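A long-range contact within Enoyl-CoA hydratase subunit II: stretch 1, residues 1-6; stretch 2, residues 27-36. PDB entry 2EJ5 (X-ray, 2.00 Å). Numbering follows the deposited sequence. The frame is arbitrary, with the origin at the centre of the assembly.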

# COMPACT_ATOMS: atom_id res chain seq x y z
N MET A 1 -8.02 -41.65 4.58
CA MET A 1 -7.80 -40.26 5.09
C MET A 1 -7.23 -39.38 3.96
O MET A 1 -7.17 -39.82 2.81
CB MET A 1 -6.86 -40.28 6.32
CG MET A 1 -7.40 -41.02 7.57
SD MET A 1 -9.11 -40.57 8.04
CE MET A 1 -9.55 -41.95 9.11
N TYR A 2 -6.81 -38.15 4.29
CA TYR A 2 -5.97 -37.36 3.39
C TYR A 2 -4.59 -38.01 3.39
O TYR A 2 -4.18 -38.57 4.40
CB TYR A 2 -5.84 -35.91 3.90
CG TYR A 2 -7.09 -35.04 3.80
CD1 TYR A 2 -7.68 -34.75 2.56
CD2 TYR A 2 -7.66 -34.48 4.93
CE1 TYR A 2 -8.83 -33.95 2.47
CE2 TYR A 2 -8.79 -33.67 4.85
CZ TYR A 2 -9.36 -33.41 3.62
OH TYR A 2 -10.47 -32.62 3.55
N GLU A 3 -3.86 -37.92 2.28
CA GLU A 3 -2.55 -38.58 2.16
C GLU A 3 -1.34 -37.66 2.11
O GLU A 3 -0.24 -38.08 2.47
CB GLU A 3 -2.53 -39.46 0.92
CG GLU A 3 -3.83 -40.17 0.70
CD GLU A 3 -3.82 -41.06 -0.50
OE1 GLU A 3 -4.61 -42.02 -0.49
OE2 GLU A 3 -3.02 -40.80 -1.44
N THR A 4 -1.54 -36.43 1.64
CA THR A 4 -0.41 -35.49 1.53
C THR A 4 -0.49 -34.39 2.60
O THR A 4 0.46 -33.64 2.77
CB THR A 4 -0.34 -34.82 0.15
OG1 THR A 4 -1.51 -34.01 -0.03
CG2 THR A 4 -0.24 -35.88 -0.96
N ILE A 5 -1.63 -34.29 3.26
CA ILE A 5 -1.81 -33.38 4.38
C ILE A 5 -2.46 -34.12 5.54
O ILE A 5 -3.01 -35.24 5.38
CB ILE A 5 -2.69 -32.15 4.01
CG1 ILE A 5 -4.16 -32.56 3.92
CG2 ILE A 5 -2.17 -31.48 2.69
CD1 ILE A 5 -5.11 -31.40 3.91
N ARG A 6 -2.42 -33.46 6.69
CA ARG A 6 -3.09 -33.89 7.91
C ARG A 6 -4.07 -32.77 8.25
O ARG A 6 -3.73 -31.58 8.20
CB ARG A 6 -2.05 -34.12 9.02
CG ARG A 6 -2.51 -34.96 10.21
CD ARG A 6 -1.26 -35.51 10.98
NE ARG A 6 -0.52 -34.45 11.67
CZ ARG A 6 0.81 -34.36 11.74
NH1 ARG A 6 1.59 -35.26 11.14
NH2 ARG A 6 1.36 -33.34 12.38
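Stretch 2 27-36: FTEQMNAEVT

This is a small, mainly polar contact in which one helix carboxylate, that of Glu34, gathers backbone amides of the N-terminal segment, with a short apolar patch beside it. Stretch 2 begins as loop at Phe27 and Thr28 and is helical from Glu29 to Thr36, continuing beyond. Thr28 is the N-cap; Thr28 OG1 accepts a weak bond from Met31 N at 3.5 Å. Regular backbone bonds follow, among them Glu34 N to Gln30 O at 2.7 Å.

The first turn of the helix lies by Thr4 and the next by Tyr2. The CA atoms of Thr4 and Met31 are 5.3 Å apart, and those of Tyr2 and Glu34 6.7 Å, so the pairs run in opposite sequence order. Residues of stretch 1 before Ile5 are loop or turn; a strand starts at Ile5.

Glu34 points its CA-to-CB bond toward stretch 1 and has the largest covered area, 106 Å². Glu34 OE2 accepts from Glu3 N at 2.9 Å, nearly linear at 171°. Glu34 OE1 accepts from Thr4 N at 2.8 Å and from Thr4 OG1 at 2.5 Å, a very short bond. Ile5 N adds a weak bond to Glu34 OE1 at 3.4 Å. Both carboxylate oxygens are thus engaged.

Thr4 also packs closely on the helix. Thr4 OG1 is 3.0 Å from Met31 CA, and Thr4 CG2 is 3.4 Å from Gln30 CG. Tyr2 lies against the stem of the glutamate, with Tyr2 CD1 3.6 Å from Glu34 CB.

Ile5 supplies the apolar part. Ile5 CG2 meets Val35 CG2 at 3.7 Å and Met31 CG at 3.9 Å. Met1 and Arg6 take no part. The two stretches together bury 414 Å².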

# COMPACT_ATOMS: atom_id res chain seq x y z
N PHE A 27 4.23 -29.04 -3.28
CA PHE A 27 2.90 -29.32 -3.77
C PHE A 27 2.91 -30.35 -4.91
O PHE A 27 3.77 -30.31 -5.79
CB PHE A 27 2.26 -28.06 -4.34
CG PHE A 27 1.83 -27.08 -3.29
CD1 PHE A 27 0.73 -27.34 -2.48
CD2 PHE A 27 2.50 -25.87 -3.16
CE1 PHE A 27 0.32 -26.41 -1.51
CE2 PHE A 27 2.08 -24.93 -2.20
CZ PHE A 27 0.99 -25.21 -1.40
N THR A 28 1.92 -31.24 -4.87
CA THR A 28 1.58 -32.06 -6.03
C THR A 28 0.10 -31.91 -6.29
O THR A 28 -0.64 -31.34 -5.47
CB THR A 28 1.83 -33.53 -5.77
OG1 THR A 28 0.98 -33.93 -4.69
CG2 THR A 28 3.31 -33.77 -5.39
N GLU A 29 -0.35 -32.45 -7.41
CA GLU A 29 -1.77 -32.43 -7.77
C GLU A 29 -2.73 -32.80 -6.63
O GLU A 29 -3.74 -32.11 -6.41
CB GLU A 29 -2.00 -33.31 -9.02
CG GLU A 29 -3.43 -33.41 -9.50
CD GLU A 29 -3.56 -34.28 -10.74
OE1 GLU A 29 -2.78 -35.26 -10.90
OE2 GLU A 29 -4.46 -33.96 -11.56
N GLN A 30 -2.44 -33.87 -5.90
CA GLN A 30 -3.34 -34.25 -4.81
C GLN A 30 -3.18 -33.41 -3.52
O GLN A 30 -4.16 -33.26 -2.80
CB GLN A 30 -3.37 -35.77 -4.53
CG GLN A 30 -2.29 -36.33 -3.65
CD GLN A 30 -2.51 -37.82 -3.35
OE1 GLN A 30 -3.39 -38.20 -2.55
NE2 GLN A 30 -1.71 -38.66 -4.00
N MET A 31 -1.99 -32.90 -3.23
CA MET A 31 -1.81 -31.93 -2.13
C MET A 31 -2.65 -30.70 -2.43
O MET A 31 -3.35 -30.23 -1.57
CB MET A 31 -0.36 -31.52 -1.88
CG MET A 31 -0.20 -30.60 -0.60
SD MET A 31 1.40 -29.88 -0.23
CE MET A 31 0.82 -28.86 1.06
N ASN A 32 -2.56 -30.20 -3.66
CA ASN A 32 -3.41 -29.09 -4.08
C ASN A 32 -4.87 -29.40 -3.87
O ASN A 32 -5.60 -28.59 -3.34
CB ASN A 32 -3.15 -28.71 -5.55
CG ASN A 32 -1.90 -27.92 -5.72
OD1 ASN A 32 -1.70 -26.90 -5.04
ND2 ASN A 32 -1.02 -28.38 -6.60
N ALA A 33 -5.30 -30.59 -4.32
CA ALA A 33 -6.67 -30.97 -4.20
C ALA A 33 -7.12 -31.17 -2.75
O ALA A 33 -8.27 -30.87 -2.42
CB ALA A 33 -6.91 -32.26 -5.00
N GLU A 34 -6.25 -31.73 -1.92
CA GLU A 34 -6.62 -32.01 -0.52
C GLU A 34 -6.72 -30.71 0.28
O GLU A 34 -7.63 -30.53 1.05
CB GLU A 34 -5.63 -32.99 0.13
CG GLU A 34 -5.66 -34.39 -0.55
CD GLU A 34 -4.74 -35.40 0.09
OE1 GLU A 34 -3.71 -34.99 0.67
OE2 GLU A 34 -5.05 -36.62 -0.01
N VAL A 35 -5.79 -29.79 0.03
CA VAL A 35 -5.81 -28.50 0.74
C VAL A 35 -7.11 -27.77 0.42
O VAL A 35 -7.74 -27.23 1.32
CB VAL A 35 -4.57 -27.68 0.43
CG1 VAL A 35 -4.76 -26.20 0.90
CG2 VAL A 35 -3.31 -28.29 1.09
N THR A 36 -7.53 -27.80 -0.86
CA THR A 36 -8.77 -27.17 -1.32
C THR A 36 -9.96 -27.71 -0.55
O THR A 36 -10.74 -26.95 0.03
CB THR A 36 -9.01 -27.36 -2.87
OG1 THR A 36 -7.92 -26.78 -3.60
CG2 THR A 36 -10.28 -26.69 -3.35